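Local coordinates for argonaute protein (Marinitoga piezophila, PDB 5I4A) that uses short 5'-hydroxylated guide RNAs to bind complementary target DNA or RNA and cleave it, possibly in defence against invading mobile genetic elements, at residues 438-443 with 591-596; 464-467 with 471-474; 515-520 with 600-605; 580-585 with 617-622. All coordinates share one frame; numbering follows the deposited sequence.

How the contacts relate
All four contacts lie in the PIWI domain, an RNase H fold; they link strands of its mixed sheet, or the loops next to them, to one another and to the helices packed on it. Contacts 3 and 4 lie next to each other, centres about 7 Å apart: Leu-605 O lies 3.0 Å from Tyr-621 N, a probable hydrogen bond linking segment 600-605 to segment 617-622. Contact 3 holds Asp-519 of the inferred active site, and in contact 4 the Leu-619 side chain comes within about 3 Å of that of Asn-627, another inferred catalytic residue; contact 4 also reaches the guide RNA. Contact 2 meets contact 4 through Tyr-621 and Pro-622. Contact 1 touches contact 3 at Gln-601, but its nearest atom is about 21 Å from the nucleic acid.

Contact 1: 438-443 with 591-596; sequences EDKEKN and TDYTIE
Tyr-593 reaches across to the 440-443 turn and ends on the side-chain amide of Asn-443, whose ND2 donates a nearly straight hydrogen bond to Tyr-593 OH (3.0 Å, N-H...O angle 173°). The phenol oxygen lies practically in the plane of that amide, while amide and ring planes stand 71° apart, so the two flat groups meet steeply inclined and do not stack. Asn-443 OD1 sits at the ring edge, 3.6 Å from Tyr-593 CE2, and accepts a hydrogen bond from Asn-513; ND2 also bonds to Tyr-445. These several bonds hold the buried amide in a definite rotation. The type I turn Lys-440 to Asn-443 leads directly into strand 443-452 of the PIWI domain's RNase H-like sheet, and Tyr-593 stands just ahead of helix 595-605, with Thr-594 as its N-cap; the pair therefore links the start of strand 443-452 to the loop just ahead of helix 595-605.

On the looser side the lysine chains approach the hydroxyl mainly through their aliphatic carbons. Lys-442 CE comes to 3.3 Å from Tyr-593 OH and Lys-440 CD to 3.6 Å. Lys-442 is solvent-exposed, its chain extended beyond CG. Lys-440 instead bends at chi2 and chi4, which turns NZ back to a salt bridge with Asp-439 OD1 and a hydrogen bond to Lys-436 O.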
# COMPACT_ATOMS: atom_id res chain seq x y z
N GLU A 438 -22.54 -6.28 13.58
CA GLU A 438 -23.39 -5.73 14.63
C GLU A 438 -23.16 -6.40 15.98
O GLU A 438 -23.40 -5.79 17.02
CB GLU A 438 -24.86 -5.83 14.20
CG GLU A 438 -25.83 -5.13 15.14
CD GLU A 438 -27.16 -4.80 14.48
OE1 GLU A 438 -27.29 -5.06 13.27
OE2 GLU A 438 -28.06 -4.26 15.17
N ASP A 439 -22.68 -7.64 15.99
CA ASP A 439 -22.48 -8.33 17.26
C ASP A 439 -21.01 -8.48 17.61
O ASP A 439 -20.65 -9.39 18.35
CB ASP A 439 -23.16 -9.71 17.23
CG ASP A 439 -22.60 -10.64 16.13
OD1 ASP A 439 -21.98 -10.16 15.17
OD2 ASP A 439 -22.78 -11.87 16.23
N LYS A 440 -20.15 -7.59 17.10
CA LYS A 440 -18.71 -7.68 17.32
C LYS A 440 -18.17 -6.54 18.19
O LYS A 440 -16.98 -6.21 18.10
CB LYS A 440 -17.95 -7.70 15.99
CG LYS A 440 -18.41 -8.79 15.03
CD LYS A 440 -18.33 -10.16 15.67
CE LYS A 440 -18.49 -11.27 14.64
NZ LYS A 440 -19.74 -11.12 13.84
N GLU A 441 -19.01 -5.94 19.04
CA GLU A 441 -18.57 -4.81 19.85
C GLU A 441 -17.51 -5.22 20.86
O GLU A 441 -16.72 -4.38 21.31
CB GLU A 441 -19.77 -4.18 20.57
CG GLU A 441 -19.45 -2.96 21.43
CD GLU A 441 -20.70 -2.32 22.00
OE1 GLU A 441 -20.96 -2.47 23.22
OE2 GLU A 441 -21.43 -1.66 21.23
N LYS A 442 -17.46 -6.50 21.24
CA LYS A 442 -16.55 -6.95 22.28
C LYS A 442 -15.09 -6.98 21.83
O LYS A 442 -14.22 -7.27 22.66
CB LYS A 442 -16.96 -8.34 22.75
CG LYS A 442 -16.98 -9.39 21.65
CD LYS A 442 -17.57 -10.70 22.17
CE LYS A 442 -17.90 -11.66 21.03
NZ LYS A 442 -18.59 -12.88 21.53
N ASN A 443 -14.80 -6.67 20.57
CA ASN A 443 -13.46 -6.80 20.02
C ASN A 443 -12.83 -5.43 19.80
O ASN A 443 -13.52 -4.45 19.48
CB ASN A 443 -13.50 -7.58 18.71
CG ASN A 443 -14.19 -8.92 18.84
OD1 ASN A 443 -13.97 -9.65 19.81
ND2 ASN A 443 -15.05 -9.24 17.88
N THR A 591 -7.97 -16.33 20.75
CA THR A 591 -9.37 -15.95 20.87
C THR A 591 -10.25 -17.18 20.72
O THR A 591 -9.80 -18.27 20.34
CB THR A 591 -9.77 -14.90 19.82
OG1 THR A 591 -9.68 -15.47 18.51
CG2 THR A 591 -8.88 -13.67 19.90
N ASP A 592 -11.53 -17.01 21.04
CA ASP A 592 -12.52 -18.06 20.82
C ASP A 592 -13.03 -18.10 19.39
O ASP A 592 -13.91 -18.92 19.07
CB ASP A 592 -13.69 -17.87 21.79
CG ASP A 592 -13.25 -17.91 23.24
OD1 ASP A 592 -12.23 -18.57 23.54
OD2 ASP A 592 -13.92 -17.27 24.08
N TYR A 593 -12.51 -17.24 18.52
CA TYR A 593 -12.86 -17.26 17.11
C TYR A 593 -12.00 -18.27 16.36
O TYR A 593 -10.82 -18.45 16.67
CB TYR A 593 -12.68 -15.88 16.49
CG TYR A 593 -13.67 -14.84 16.95
CD1 TYR A 593 -15.01 -14.95 16.62
CD2 TYR A 593 -13.25 -13.73 17.67
CE1 TYR A 593 -15.92 -13.99 17.03
CE2 TYR A 593 -14.15 -12.77 18.08
CZ TYR A 593 -15.48 -12.90 17.76
OH TYR A 593 -16.38 -11.94 18.16
N THR A 594 -12.60 -18.92 15.38
CA THR A 594 -11.82 -19.74 14.46
C THR A 594 -11.05 -18.84 13.50
O THR A 594 -11.33 -17.64 13.38
CB THR A 594 -12.73 -20.69 13.67
OG1 THR A 594 -13.49 -19.94 12.72
CG2 THR A 594 -13.67 -21.42 14.61
N ILE A 595 -10.07 -19.43 12.82
CA ILE A 595 -9.33 -18.69 11.80
C ILE A 595 -10.29 -18.13 10.76
O ILE A 595 -10.25 -16.94 10.43
CB ILE A 595 -8.26 -19.59 11.15
CG1 ILE A 595 -7.29 -20.12 12.20
CG2 ILE A 595 -7.52 -18.84 10.06
CD1 ILE A 595 -6.65 -19.04 13.04
N GLU A 596 -11.21 -18.97 10.27
CA GLU A 596 -12.18 -18.54 9.27
C GLU A 596 -12.97 -17.32 9.74
O GLU A 596 -13.24 -16.40 8.96
CB GLU A 596 -13.12 -19.69 8.92
CG GLU A 596 -12.46 -20.88 8.24
CD GLU A 596 -11.83 -21.84 9.23
OE1 GLU A 596 -11.91 -21.60 10.45
OE2 GLU A 596 -11.25 -22.86 8.78

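Contact 2: 464-467 with 471-474; sequences AAVD and DILY
Asp-467 and Asp-471 close the turn end of the beta hairpin formed by strands 458-466 and 472-482, at the edge of the PIWI domain's RNase H-like sheet. The backbone of Asp-467 donates to Asp-471 O (3.1 Å from N), and its side chain then reaches back over the turn. CG lies between the backbone N and the carbonyl carbon (chi1 66°), which brings the carboxylate alongside Asp-471. From CB, 4.3 Å from Leu-473 CD1, the chain passes to CG, which packs on Asp-471 CB. OD1 accepts a weak hydrogen bond from Asp-471 N and a further one from Thr-469 OG1, inside the turn. OD2 rests against Asp-471 CB and lies near Asp-471 OD2; the like charges are probably balanced by Lys-506, which makes salt bridges to both, while Lys-430 pairs with Asp-471 OD1.

Further along, the register shifts by one residue: Leu-473 and Tyr-474 stand opposite the single Ala-465, a classic beta bulge. The evidence is in the carbonyl of Ala-465, whose O accepts a 2.7 Å bond from Leu-473 N and a weak one from Tyr-474 N. In return Ala-465 N donates to Tyr-474 O (2.9 Å, N-H...O angle 168°). Val-466 and Ile-472 form a non-hydrogen-bonded pair whose side chains share the face covered by helix 621-631, whereas Ala-465 and Tyr-474 turn to helix 485-507. On the first face, Val-466 CG1 meets Ile-472 CG1 at 4.2 Å.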
# COMPACT_ATOMS: atom_id res chain seq x y z
N ALA A 464 -3.50 2.53 15.26
CA ALA A 464 -4.87 3.01 15.15
C ALA A 464 -5.81 1.92 15.64
O ALA A 464 -5.68 0.76 15.24
CB ALA A 464 -5.21 3.39 13.71
N ALA A 465 -6.76 2.30 16.50
CA ALA A 465 -7.73 1.37 17.06
C ALA A 465 -9.14 1.83 16.72
O ALA A 465 -9.44 3.03 16.76
CB ALA A 465 -7.57 1.25 18.58
N VAL A 466 -10.01 0.88 16.37
CA VAL A 466 -11.40 1.16 16.03
C VAL A 466 -12.29 0.09 16.65
O VAL A 466 -11.83 -0.97 17.07
CB VAL A 466 -11.65 1.20 14.50
CG1 VAL A 466 -10.64 2.11 13.79
CG2 VAL A 466 -11.62 -0.20 13.91
N ASP A 467 -13.59 0.39 16.71
CA ASP A 467 -14.57 -0.55 17.22
C ASP A 467 -15.31 -1.21 16.06
O ASP A 467 -14.99 -1.01 14.89
CB ASP A 467 -15.52 0.15 18.21
CG ASP A 467 -16.41 1.21 17.56
OD1 ASP A 467 -16.60 1.21 16.33
OD2 ASP A 467 -16.95 2.05 18.32
N ASP A 471 -15.96 3.48 14.40
CA ASP A 471 -15.51 4.62 15.18
C ASP A 471 -14.03 4.46 15.53
O ASP A 471 -13.60 3.39 15.96
CB ASP A 471 -16.33 4.76 16.47
CG ASP A 471 -17.67 5.42 16.23
OD1 ASP A 471 -17.90 5.93 15.11
OD2 ASP A 471 -18.49 5.44 17.18
N ILE A 472 -13.26 5.53 15.34
CA ILE A 472 -11.84 5.50 15.66
C ILE A 472 -11.68 5.76 17.15
O ILE A 472 -12.06 6.83 17.65
CB ILE A 472 -11.07 6.52 14.83
CG1 ILE A 472 -11.25 6.22 13.34
CG2 ILE A 472 -9.59 6.49 15.19
CD1 ILE A 472 -10.57 7.20 12.44
N LEU A 473 -11.13 4.78 17.87
CA LEU A 473 -10.96 4.91 19.31
C LEU A 473 -9.70 5.68 19.68
O LEU A 473 -9.70 6.40 20.68
CB LEU A 473 -10.91 3.52 19.95
CG LEU A 473 -12.23 2.76 19.89
CD1 LEU A 473 -12.08 1.35 20.42
CD2 LEU A 473 -13.25 3.52 20.69
N TYR A 474 -8.64 5.54 18.88
CA TYR A 474 -7.36 6.12 19.24
C TYR A 474 -6.43 6.03 18.04
O TYR A 474 -6.48 5.07 17.27
CB TYR A 474 -6.74 5.41 20.45
CG TYR A 474 -5.34 5.87 20.78
CD1 TYR A 474 -5.12 7.01 21.55
CD2 TYR A 474 -4.23 5.16 20.33
CE1 TYR A 474 -3.84 7.43 21.85
CE2 TYR A 474 -2.95 5.57 20.63
CZ TYR A 474 -2.76 6.70 21.39
OH TYR A 474 -1.48 7.12 21.68

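Contact 3: 515-520 with 600-605; sequences FILRDG and EQIYLL
Gln-601 opens the helical side of the contact, its carboxamide oxygen brought up to the end of the Phe-515 ring. OE1 lies 3.1 Å from Phe-515 CZ and 3.7 Å from both Phe-515 CE1 and CE2, so the approach is centred on CZ; amide and ring planes are 46° apart. A hydrogen bond with Tyr-445 OH also holds OE1, giving this buried oxygen a polar partner on the neighbouring strand. Next comes Ile-602, whose CB leaves the helix to one side of the strand but whose CG1 swings back to meet Leu-517 CD2 at 4.1 Å, the two chains sliding past each other in opposite directions. One helical turn after Gln-601, Leu-605 crosses the other branch of the same leucine, CD1 to Leu-517 CD1 at 3.8 Å. The two methyls of Leu-517 are thus divided between Ile-602 and Leu-605. The short strand and helix axes pass 11.2 Å apart at 65°, and contact is made by side chains alone. Here helix 595-605 packs on a central strand of the PIWI sheet, as in RNase H folds, and that strand ends at Asp-519, an inferred catalytic residue and probable manganese ligand.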
# COMPACT_ATOMS: atom_id res chain seq x y z
N PHE A 515 -7.63 -7.64 18.21
CA PHE A 515 -7.07 -7.96 16.90
C PHE A 515 -5.92 -7.01 16.61
O PHE A 515 -6.12 -5.79 16.55
CB PHE A 515 -8.14 -7.84 15.81
CG PHE A 515 -9.23 -8.87 15.90
CD1 PHE A 515 -10.13 -8.87 16.96
CD2 PHE A 515 -9.38 -9.83 14.92
CE1 PHE A 515 -11.13 -9.81 17.05
CE2 PHE A 515 -10.39 -10.78 15.00
CZ PHE A 515 -11.27 -10.76 16.06
N ILE A 516 -4.72 -7.56 16.45
CA ILE A 516 -3.53 -6.77 16.14
C ILE A 516 -3.18 -7.08 14.69
O ILE A 516 -2.65 -8.16 14.37
CB ILE A 516 -2.36 -7.07 17.08
CG1 ILE A 516 -2.72 -6.70 18.52
CG2 ILE A 516 -1.12 -6.32 16.64
CD1 ILE A 516 -3.33 -7.84 19.32
N LEU A 517 -3.47 -6.13 13.80
CA LEU A 517 -3.18 -6.27 12.38
C LEU A 517 -1.92 -5.48 12.06
O LEU A 517 -1.83 -4.29 12.37
CB LEU A 517 -4.35 -5.78 11.54
CG LEU A 517 -5.75 -6.01 12.13
CD1 LEU A 517 -6.82 -5.42 11.22
CD2 LEU A 517 -6.02 -7.49 12.37
N ARG A 518 -0.94 -6.15 11.46
CA ARG A 518 0.37 -5.58 11.21
C ARG A 518 0.58 -5.38 9.72
O ARG A 518 0.31 -6.28 8.92
CB ARG A 518 1.47 -6.49 11.78
CG ARG A 518 2.89 -6.09 11.43
CD ARG A 518 3.28 -4.76 12.07
NE ARG A 518 4.70 -4.49 11.88
CZ ARG A 518 5.64 -4.73 12.79
NH1 ARG A 518 5.30 -5.24 13.97
NH2 ARG A 518 6.91 -4.46 12.53
N ASP A 519 1.07 -4.19 9.35
CA ASP A 519 1.46 -3.91 7.97
C ASP A 519 2.76 -4.64 7.69
O ASP A 519 3.85 -4.16 8.04
CB ASP A 519 1.60 -2.40 7.76
CG ASP A 519 2.04 -2.04 6.35
OD1 ASP A 519 1.97 -2.91 5.45
OD2 ASP A 519 2.46 -0.89 6.14
N GLY A 520 2.66 -5.79 7.05
CA GLY A 520 3.80 -6.65 6.85
C GLY A 520 3.91 -7.71 7.92
O GLY A 520 2.94 -8.09 8.58
N GLU A 600 -12.84 -13.46 8.21
CA GLU A 600 -14.04 -12.75 7.76
C GLU A 600 -14.16 -11.39 8.43
O GLU A 600 -14.58 -10.42 7.80
CB GLU A 600 -15.29 -13.60 8.04
CG GLU A 600 -16.59 -12.96 7.57
CD GLU A 600 -17.81 -13.60 8.19
OE1 GLU A 600 -18.80 -13.81 7.46
OE2 GLU A 600 -17.77 -13.89 9.40
N GLN A 601 -13.78 -11.30 9.71
CA GLN A 601 -13.85 -10.01 10.39
C GLN A 601 -12.82 -9.04 9.83
O GLN A 601 -13.09 -7.84 9.72
CB GLN A 601 -13.64 -10.18 11.90
CG GLN A 601 -14.86 -10.71 12.63
CD GLN A 601 -14.62 -10.89 14.11
OE1 GLN A 601 -14.03 -10.02 14.76
NE2 GLN A 601 -15.04 -12.02 14.65
N ILE A 602 -11.64 -9.54 9.46
CA ILE A 602 -10.61 -8.68 8.88
C ILE A 602 -11.09 -8.13 7.54
O ILE A 602 -10.87 -6.96 7.21
CB ILE A 602 -9.28 -9.44 8.75
CG1 ILE A 602 -8.70 -9.71 10.14
CG2 ILE A 602 -8.29 -8.67 7.89
CD1 ILE A 602 -7.54 -10.65 10.14
N TYR A 603 -11.76 -8.97 6.74
CA TYR A 603 -12.30 -8.50 5.47
C TYR A 603 -13.42 -7.48 5.69
O TYR A 603 -13.47 -6.46 5.00
CB TYR A 603 -12.81 -9.68 4.64
CG TYR A 603 -13.35 -9.27 3.30
CD1 TYR A 603 -12.50 -8.98 2.24
CD2 TYR A 603 -14.72 -9.16 3.08
CE1 TYR A 603 -12.98 -8.60 1.01
CE2 TYR A 603 -15.22 -8.78 1.85
CZ TYR A 603 -14.34 -8.50 0.82
OH TYR A 603 -14.83 -8.12 -0.41
N LEU A 604 -14.31 -7.75 6.64
CA LEU A 604 -15.38 -6.80 6.94
C LEU A 604 -14.81 -5.47 7.41
O LEU A 604 -15.42 -4.42 7.17
CB LEU A 604 -16.32 -7.37 8.00
CG LEU A 604 -17.18 -8.58 7.62
CD1 LEU A 604 -17.75 -9.24 8.86
CD2 LEU A 604 -18.30 -8.19 6.67
N LEU A 605 -13.64 -5.48 8.05
CA LEU A 605 -13.01 -4.24 8.47
C LEU A 605 -12.68 -3.33 7.29
O LEU A 605 -12.56 -2.11 7.47
CB LEU A 605 -11.74 -4.53 9.27
CG LEU A 605 -11.95 -4.96 10.72
CD1 LEU A 605 -10.62 -5.25 11.39
CD2 LEU A 605 -12.71 -3.88 11.48

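Contact 4: 580-585 with 617-622; sequences KGVEVK and YKLPYP. With nucleotides of chain B.
Val-582 and Leu-619 meet with their side chains crossing at about a right angle, so that one leucine methyl faces the fork of the valine. Leu-619 CD2 is equidistant, at 4.1 Å, from Val-582 CG1 and Val-582 CG2. With the valine CB directed at the other segment, CG1 stands opposite the backbone N (chi1 175°) and CG2 opposite the carbonyl carbon, which sets both branches within reach of the leucine methyl. Val-582 CG2 also touches the backbone, 4.0 Å from Lys-618 O, a carbonyl that bonds to Tyr-571 OH. The Leu-619 CB starts off to one side, and the branch end brings CD2 back to the strand. Within the RNase H fold of the PIWI domain, this joins strand 582-589 of the sheet to the loop leading into helix 621-631, with Pro-620 at its N-cap. That helix carries Asn-627, an inferred catalytic residue whose side chain comes within about 3 Å of that of Leu-619.

The neighbouring Lys-618 runs in a different direction, its chain extended beyond CG toward the guide RNA. Lys-618 CE lies 3.7 Å from OP1 of C5 of chain B; the modelled approach of NZ to that phosphate is too short to be relied on. Lys-580 NZ stands 6.1 Å from Lys-618 NZ, the like-charged ends not in contact.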
# COMPACT_ATOMS: atom_id res chain seq x y z
N LYS A 580 -5.76 -6.86 -7.42
CA LYS A 580 -4.64 -6.95 -6.49
C LYS A 580 -5.09 -7.65 -5.22
O LYS A 580 -6.22 -7.46 -4.76
CB LYS A 580 -4.08 -5.56 -6.14
CG LYS A 580 -3.49 -4.80 -7.32
CD LYS A 580 -2.37 -3.88 -6.89
CE LYS A 580 -2.79 -3.00 -5.71
NZ LYS A 580 -1.70 -2.07 -5.30
N GLY A 581 -4.20 -8.45 -4.65
CA GLY A 581 -4.51 -9.25 -3.49
C GLY A 581 -3.95 -8.68 -2.20
O GLY A 581 -3.02 -7.89 -2.20
N VAL A 582 -4.55 -9.11 -1.09
CA VAL A 582 -4.10 -8.76 0.25
C VAL A 582 -3.96 -10.05 1.04
O VAL A 582 -4.95 -10.75 1.27
CB VAL A 582 -5.06 -7.79 0.96
CG1 VAL A 582 -4.61 -7.56 2.38
CG2 VAL A 582 -5.14 -6.47 0.20
N GLU A 583 -2.74 -10.36 1.45
CA GLU A 583 -2.46 -11.58 2.20
C GLU A 583 -2.71 -11.36 3.69
O GLU A 583 -2.35 -10.32 4.24
CB GLU A 583 -1.02 -12.04 1.98
CG GLU A 583 -0.90 -13.40 1.33
CD GLU A 583 0.54 -13.86 1.22
OE1 GLU A 583 1.06 -14.41 2.21
OE2 GLU A 583 1.14 -13.66 0.14
N VAL A 584 -3.33 -12.35 4.32
CA VAL A 584 -3.65 -12.31 5.74
C VAL A 584 -3.13 -13.59 6.38
O VAL A 584 -3.54 -14.69 5.98
CB VAL A 584 -5.17 -12.17 5.98
CG1 VAL A 584 -5.46 -11.91 7.44
CG2 VAL A 584 -5.75 -11.06 5.11
N LYS A 585 -2.24 -13.46 7.36
CA LYS A 585 -1.62 -14.61 8.01
C LYS A 585 -1.83 -14.51 9.51
O LYS A 585 -1.35 -13.57 10.15
CB LYS A 585 -0.12 -14.69 7.70
CG LYS A 585 0.59 -15.82 8.42
CD LYS A 585 2.10 -15.75 8.24
CE LYS A 585 2.76 -16.97 8.85
NZ LYS A 585 2.24 -17.23 10.23
N TYR A 617 -12.48 0.85 0.69
CA TYR A 617 -11.11 0.64 1.15
C TYR A 617 -10.62 -0.75 0.76
O TYR A 617 -11.40 -1.69 0.61
CB TYR A 617 -11.03 0.83 2.66
CG TYR A 617 -11.31 2.24 3.11
CD1 TYR A 617 -10.72 3.32 2.47
CD2 TYR A 617 -12.17 2.50 4.17
CE1 TYR A 617 -10.97 4.62 2.87
CE2 TYR A 617 -12.42 3.80 4.59
CZ TYR A 617 -11.82 4.86 3.93
OH TYR A 617 -12.07 6.15 4.33
N LYS A 618 -9.30 -0.87 0.60
CA LYS A 618 -8.67 -2.13 0.26
C LYS A 618 -8.10 -2.86 1.48
O LYS A 618 -8.12 -4.10 1.51
CB LYS A 618 -7.54 -1.91 -0.75
CG LYS A 618 -8.05 -1.49 -2.12
CD LYS A 618 -7.03 -0.63 -2.86
CE LYS A 618 -7.61 -0.15 -4.18
NZ LYS A 618 -6.94 1.08 -4.68
N LEU A 619 -7.64 -2.13 2.47
CA LEU A 619 -7.08 -2.68 3.70
C LEU A 619 -8.08 -2.53 4.84
O LEU A 619 -8.98 -1.69 4.78
CB LEU A 619 -5.78 -1.96 4.06
CG LEU A 619 -4.67 -2.09 3.00
CD1 LEU A 619 -3.50 -1.17 3.31
CD2 LEU A 619 -4.22 -3.54 2.91
N PRO A 620 -7.95 -3.34 5.89
CA PRO A 620 -8.81 -3.15 7.07
C PRO A 620 -8.65 -1.74 7.60
O PRO A 620 -7.55 -1.18 7.61
CB PRO A 620 -8.30 -4.20 8.06
CG PRO A 620 -6.94 -4.58 7.57
CD PRO A 620 -7.01 -4.46 6.08
N TYR A 621 -9.77 -1.15 8.01
CA TYR A 621 -9.80 0.27 8.37
C TYR A 621 -8.72 0.67 9.38
O TYR A 621 -8.06 1.69 9.15
CB TYR A 621 -11.21 0.62 8.88
CG TYR A 621 -11.50 2.10 8.97
CD1 TYR A 621 -11.10 2.98 7.96
CD2 TYR A 621 -12.19 2.63 10.05
CE1 TYR A 621 -11.37 4.33 8.04
CE2 TYR A 621 -12.47 3.97 10.14
CZ TYR A 621 -12.06 4.82 9.13
OH TYR A 621 -12.34 6.17 9.23
N PRO A 622 -8.48 -0.07 10.48
CA PRO A 622 -7.37 0.33 11.36
C PRO A 622 -6.02 0.39 10.66
O PRO A 622 -5.23 1.30 10.93
CB PRO A 622 -7.39 -0.74 12.46
CG PRO A 622 -8.18 -1.88 11.89
CD PRO A 622 -9.20 -1.24 11.01
P C B 5 -6.07 4.51 -4.67
OP1 C B 5 -5.74 3.08 -4.41
OP2 C B 5 -5.82 5.51 -3.61
O5' C B 5 -5.27 4.96 -5.98
C5' C B 5 -5.43 4.28 -7.21
C4' C B 5 -4.95 5.13 -8.37
O4' C B 5 -5.61 6.41 -8.34
C3' C B 5 -3.47 5.45 -8.38
O3' C B 5 -2.72 4.43 -9.02
C2' C B 5 -3.39 6.79 -9.12
O2' C B 5 -3.28 6.58 -10.52
C1' C B 5 -4.75 7.42 -8.82
N1 C B 5 -4.71 8.52 -7.82
C2 C B 5 -4.29 9.79 -8.23
O2 C B 5 -3.94 9.96 -9.40
N3 C B 5 -4.27 10.80 -7.33
C4 C B 5 -4.66 10.59 -6.07
N4 C B 5 -4.62 11.62 -5.22
C5 C B 5 -5.10 9.31 -5.63
C6 C B 5 -5.12 8.31 -6.53